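Side-chain contacts in cellobiose 2-epimerase (Ruminococcus albus, PDB 3VW5), which catalyses the reversible epimerization of cellobiose to 4-O-beta-D-glucopyranosyl-D-mannose, acting on the unmodified sugar: residues A[180-183]-A[184-188]; A[281-285]-A[286-290]. The protein carries 2 engineered substitutions. All blocks are in the same frame, centred on the assembly; numbering follows the deposited sequence.

Contact 1 comes first along the chain and lies within the single helix 179-196. Contact 2 follows about a hundred residues later, at the hairpin of strands 283-284 and 287-293. Their centres are about 24 Å apart and their nearest atoms about 10 Å, so they do not touch. The centre of contact 1 is about 9 Å from the centre of the chain, and the contact is buried. The centre of contact 2 is about 20 Å from the centre of the chain, and it is partly buried. Helix 241-258 packs against both. The two lie at different depths in one (alpha/alpha)6 barrel fold; the hairpin comes between helix 261-281 and helix 303-318 in the chain.

Contact 1: residues A[180-183]-A[184-188]; sequences NAIL and HLIEA
Leu183 turns CG anti to its backbone N (chi1 -163°), while His184 holds CG beside its backbone N. With these first torsions, CD1 of Leu183 lies over one face of the neighbouring imidazole. The result is a CH-pi contact, with Leu183 CD1 4.1 Å from the His184 ring centroid and only 9° off the ring normal. The amide of Asn180 lies alongside the ring, pointing the same way, and the amide and ring planes are moderately tilted. Its oxygen comes to the ring edge in plane, and Asn180 OD1 is 3.4 Å from His184 CD2. One turn on, Glu187 reaches back with an extended chain. His184 ND1 donates to Glu187 OE2 over 2.7 Å, at a nearly straight 167°. The acceptor lies in the imidazole plane, but the N-H meets OE2 from above the plane of the carboxylate. On another side of the helix, Ile182 CG2 touches Ile186 CD1 at 4.1 Å. Regular i to i+4 backbone bonds underlie all of this, such as Ile186 N to Ile182 O at 2.8 Å.

Around the helix, Phe114 and Tyr110 of helix 109-126 meet the His184 ring. Arg377 forms a salt bridge with Glu187 OE1, and Tyr373 OH bonds to the same oxygen. The Glu187 carboxylate therefore links the imidazole to the arginine in the buried core of the barrel. The ND1 bond would restrain rotation of the His184 ring, and its geometry is consistent with ND1 acting as the donor to the carboxylate.

Contact 2: residues A[281-285]-A[286-290]; sequences IALED and GALNN
Leu283 and Leu288 face each other across a tight antiparallel beta hairpin, closed by a type I' turn from Glu284 to Ala287. They form a non-hydrogen-bonded pair, with their side chains on the same face of the sheet. Leu283 CD1 lies 3.9 Å from Leu288 CD2. That methyl also packs near Ala282, whose CB is 4.1 Å from Leu288 CD2. The Leu283 side chain swings away from its own amide nitrogen (chi1 -166°), and CD1 packs against the Ala287 carbonyl.

Glu284 and Ala287 are the hydrogen-bonded pair, and their side chains lie on the other face. Glu284 N donates to Ala287 O at 2.9 Å. The return bond, Ala287 N to Glu284 O, is longer at 3.3 Å and reaches the oxygen from well above the carbonyl plane. The Glu284 side chain is also held: Asn289 ND2 hydrogen-bonds to Glu284 OE2 over 3.3 Å, from above the carboxylate plane. The carboxylate and amide planes are 72° apart. Beyond the pair, Asn289 N donates to Ala282 O at 2.8 Å and ties the open end of the hairpin. The turn itself is made by Asp285 and Gly286, both with positive phi.

Further out, Arg301 of strand 296-302 hydrogen-bonds to Asn289 OD1 and probably helps orient the amide, with ND2 toward Glu284. The other carboxylate oxygen of Glu284 has a long, weak ion pair with Lys299. Helices pack round the leucines: Leu283 meets Ser328 and Val332 of helix 323-340, while Leu288 meets Val305 and Ala309 of helix 303-318. A water that donates to Ile281 O also accepts from Asn289 ND2, at 3.2 Å from that nitrogen.

Contact 1: residues A[180-183]-A[184-188]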
loop_
_atom_site.group_PDB
_atom_site.type_symbol
_atom_site.label_atom_id
_atom_site.label_comp_id
_atom_site.label_asym_id
_atom_site.label_seq_id
_atom_site.Cartn_x
_atom_site.Cartn_y
_atom_site.Cartn_z
ATOM N N ASN A 180 3.424 8.414 -5.857
ATOM C CA ASN A 180 2.967 7.078 -5.548
ATOM C C ASN A 180 4.081 6.056 -5.651
ATOM O O ASN A 180 4.293 5.259 -4.743
ATOM C CB ASN A 180 1.874 6.695 -6.526
ATOM C CG ASN A 180 0.731 5.976 -5.867
ATOM O OD1 ASN A 180 0.867 4.837 -5.429
ATOM N ND2 ASN A 180 -0.420 6.638 -5.804
ATOM N N ALA A 181 4.789 6.076 -6.772
ATOM C CA ALA A 181 5.874 5.131 -6.989
ATOM C C ALA A 181 7.014 5.336 -5.993
ATOM O O ALA A 181 7.566 4.370 -5.468
ATOM C CB ALA A 181 6.389 5.234 -8.413
ATOM N N ILE A 182 7.381 6.586 -5.738
ATOM C CA ILE A 182 8.500 6.838 -4.834
ATOM C C ILE A 182 8.162 6.259 -3.459
ATOM O O ILE A 182 8.939 5.503 -2.871
ATOM C CB ILE A 182 8.875 8.345 -4.767
ATOM C CG1 ILE A 182 9.322 8.851 -6.138
ATOM C CG2 ILE A 182 9.978 8.598 -3.756
ATOM C CD1 ILE A 182 9.595 10.344 -6.174
ATOM N N LEU A 183 6.970 6.594 -2.986
ATOM C CA LEU A 183 6.463 6.140 -1.702
ATOM C C LEU A 183 6.482 4.608 -1.564
ATOM O O LEU A 183 6.869 4.063 -0.518
ATOM C CB LEU A 183 5.039 6.669 -1.520
ATOM C CG LEU A 183 4.429 6.681 -0.116
ATOM C CD1 LEU A 183 3.700 5.393 0.187
ATOM C CD2 LEU A 183 5.500 6.955 0.916
ATOM N N HIS A 184 6.063 3.910 -2.610
ATOM C CA HIS A 184 6.068 2.456 -2.546
ATOM C C HIS A 184 7.447 1.804 -2.755
ATOM O O HIS A 184 7.675 0.677 -2.315
ATOM C CB HIS A 184 4.939 1.854 -3.391
ATOM C CG HIS A 184 3.588 2.110 -2.799
ATOM N ND1 HIS A 184 3.156 1.483 -1.647
ATOM C CD2 HIS A 184 2.606 2.976 -3.145
ATOM C CE1 HIS A 184 1.957 1.929 -1.328
ATOM N NE2 HIS A 184 1.597 2.832 -2.226
ATOM N N LEU A 185 8.374 2.524 -3.378
ATOM C CA LEU A 185 9.787 2.132 -3.302
ATOM C C LEU A 185 10.303 2.303 -1.868
ATOM O O LEU A 185 10.942 1.402 -1.320
ATOM C CB LEU A 185 10.652 2.904 -4.301
ATOM C CG LEU A 185 10.479 2.534 -5.779
ATOM C CD1 LEU A 185 11.219 3.525 -6.660
ATOM C CD2 LEU A 185 10.930 1.103 -6.094
ATOM N N ILE A 186 10.015 3.439 -1.244
ATOM C CA ILE A 186 10.389 3.594 0.157
ATOM C C ILE A 186 9.872 2.405 0.975
ATOM O O ILE A 186 10.613 1.768 1.704
ATOM C CB ILE A 186 9.888 4.939 0.728
ATOM C CG1 ILE A 186 10.738 6.096 0.189
ATOM C CG2 ILE A 186 9.885 4.925 2.237
ATOM C CD1 ILE A 186 10.040 7.443 0.197
ATOM N N GLU A 187 8.595 2.093 0.812
ATOM C CA GLU A 187 7.927 1.061 1.581
ATOM C C GLU A 187 8.612 -0.302 1.419
ATOM O O GLU A 187 8.893 -0.982 2.408
ATOM C CB GLU A 187 6.479 0.988 1.114
ATOM C CG GLU A 187 5.568 0.052 1.866
ATOM C CD GLU A 187 4.231 -0.061 1.155
ATOM O OE1 GLU A 187 3.167 0.213 1.775
ATOM O OE2 GLU A 187 4.245 -0.410 -0.051
ATOM N N ALA A 188 8.870 -0.688 0.170
ATOM C CA ALA A 188 9.549 -1.953 -0.155
ATOM C C ALA A 188 10.987 -2.011 0.355
ATOM O O ALA A 188 11.374 -2.976 1.005
ATOM C CB ALA A 188 9.503 -2.243 -1.677
#

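Contact 2: residues A[281-285]-A[286-290]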
loop_
_atom_site.group_PDB
_atom_site.type_symbol
_atom_site.label_atom_id
_atom_site.label_comp_id
_atom_site.label_asym_id
_atom_site.label_seq_id
_atom_site.Cartn_x
_atom_site.Cartn_y
_atom_site.Cartn_z
ATOM N N ILE A 281 -7.661 19.640 7.666
ATOM C CA ILE A 281 -8.095 19.955 6.310
ATOM C C ILE A 281 -8.943 18.866 5.674
ATOM O O ILE A 281 -9.774 19.127 4.810
ATOM C CB ILE A 281 -6.839 20.212 5.442
ATOM C CG1 ILE A 281 -6.443 21.674 5.574
ATOM C CG2 ILE A 281 -7.021 19.787 3.983
ATOM C CD1 ILE A 281 -7.618 22.523 5.990
ATOM N N ALA A 282 -8.731 17.638 6.119
ATOM C CA ALA A 282 -9.306 16.486 5.456
ATOM C C ALA A 282 -10.241 15.689 6.365
ATOM O O ALA A 282 -11.043 14.877 5.882
ATOM C CB ALA A 282 -8.208 15.607 4.925
ATOM N N LEU A 283 -10.135 15.905 7.674
ATOM C CA LEU A 283 -11.030 15.229 8.602
ATOM C C LEU A 283 -12.334 16.020 8.712
ATOM O O LEU A 283 -12.328 17.209 9.045
ATOM C CB LEU A 283 -10.367 15.081 9.964
ATOM C CG LEU A 283 -10.999 14.121 10.979
ATOM C CD1 LEU A 283 -11.102 12.705 10.421
ATOM C CD2 LEU A 283 -10.206 14.156 12.288
ATOM N N GLU A 284 -13.451 15.371 8.412
ATOM C CA GLU A 284 -14.726 16.066 8.358
ATOM C C GLU A 284 -15.854 15.091 8.639
ATOM O O GLU A 284 -15.955 14.032 8.000
ATOM C CB GLU A 284 -14.916 16.732 6.989
ATOM C CG GLU A 284 -16.242 17.453 6.822
ATOM C CD GLU A 284 -16.318 18.243 5.523
ATOM O OE1 GLU A 284 -17.445 18.615 5.086
ATOM O OE2 GLU A 284 -15.241 18.509 4.938
ATOM N N ASP A 285 -16.699 15.449 9.602
ATOM C CA ASP A 285 -17.775 14.575 10.036
ATOM C C ASP A 285 -17.143 13.257 10.453
ATOM O O ASP A 285 -17.703 12.177 10.228
ATOM C CB ASP A 285 -18.800 14.381 8.911
ATOM C CG ASP A 285 -20.176 13.974 9.425
ATOM O OD1 ASP A 285 -20.997 13.453 8.621
ATOM O OD2 ASP A 285 -20.434 14.172 10.636
ATOM N N GLY A 286 -15.947 13.363 11.033
ATOM C CA GLY A 286 -15.299 12.242 11.699
ATOM C C GLY A 286 -14.633 11.212 10.808
ATOM O O GLY A 286 -14.191 10.164 11.286
ATOM N N ALA A 287 -14.571 11.501 9.511
ATOM C CA ALA A 287 -13.925 10.614 8.544
ATOM C C ALA A 287 -13.041 11.441 7.600
ATOM O O ALA A 287 -13.170 12.672 7.519
ATOM C CB ALA A 287 -14.953 9.784 7.763
ATOM N N LEU A 288 -12.125 10.763 6.916
ATOM C CA LEU A 288 -11.178 11.430 6.036
ATOM C C LEU A 288 -11.763 11.588 4.637
ATOM O O LEU A 288 -12.237 10.616 4.030
ATOM C CB LEU A 288 -9.896 10.607 5.960
ATOM C CG LEU A 288 -8.571 11.182 6.460
ATOM C CD1 LEU A 288 -7.648 11.477 5.284
ATOM C CD2 LEU A 288 -8.740 12.408 7.353
ATOM N N ASN A 289 -11.731 12.807 4.115
ATOM C CA ASN A 289 -12.026 12.998 2.704
ATOM C C ASN A 289 -10.957 12.373 1.809
ATOM O O ASN A 289 -9.846 12.075 2.253
ATOM C CB ASN A 289 -12.184 14.484 2.375
ATOM C CG ASN A 289 -13.393 15.096 3.045
ATOM O OD1 ASN A 289 -14.387 14.413 3.313
ATOM N ND2 ASN A 289 -13.309 16.385 3.340
ATOM N N ASN A 290 -11.304 12.193 0.541
ATOM C CA ASN A 290 -10.419 11.569 -0.437
ATOM C C ASN A 290 -9.329 12.504 -0.981
ATOM O O ASN A 290 -8.131 12.286 -0.759
ATOM C CB ASN A 290 -11.261 11.005 -1.587
ATOM C CG ASN A 290 -10.477 10.090 -2.493
ATOM O OD1 ASN A 290 -9.553 9.389 -2.052
ATOM N ND2 ASN A 290 -10.837 10.088 -3.779
HETATM O O HOH W 1 -10.886 18.361 2.737
#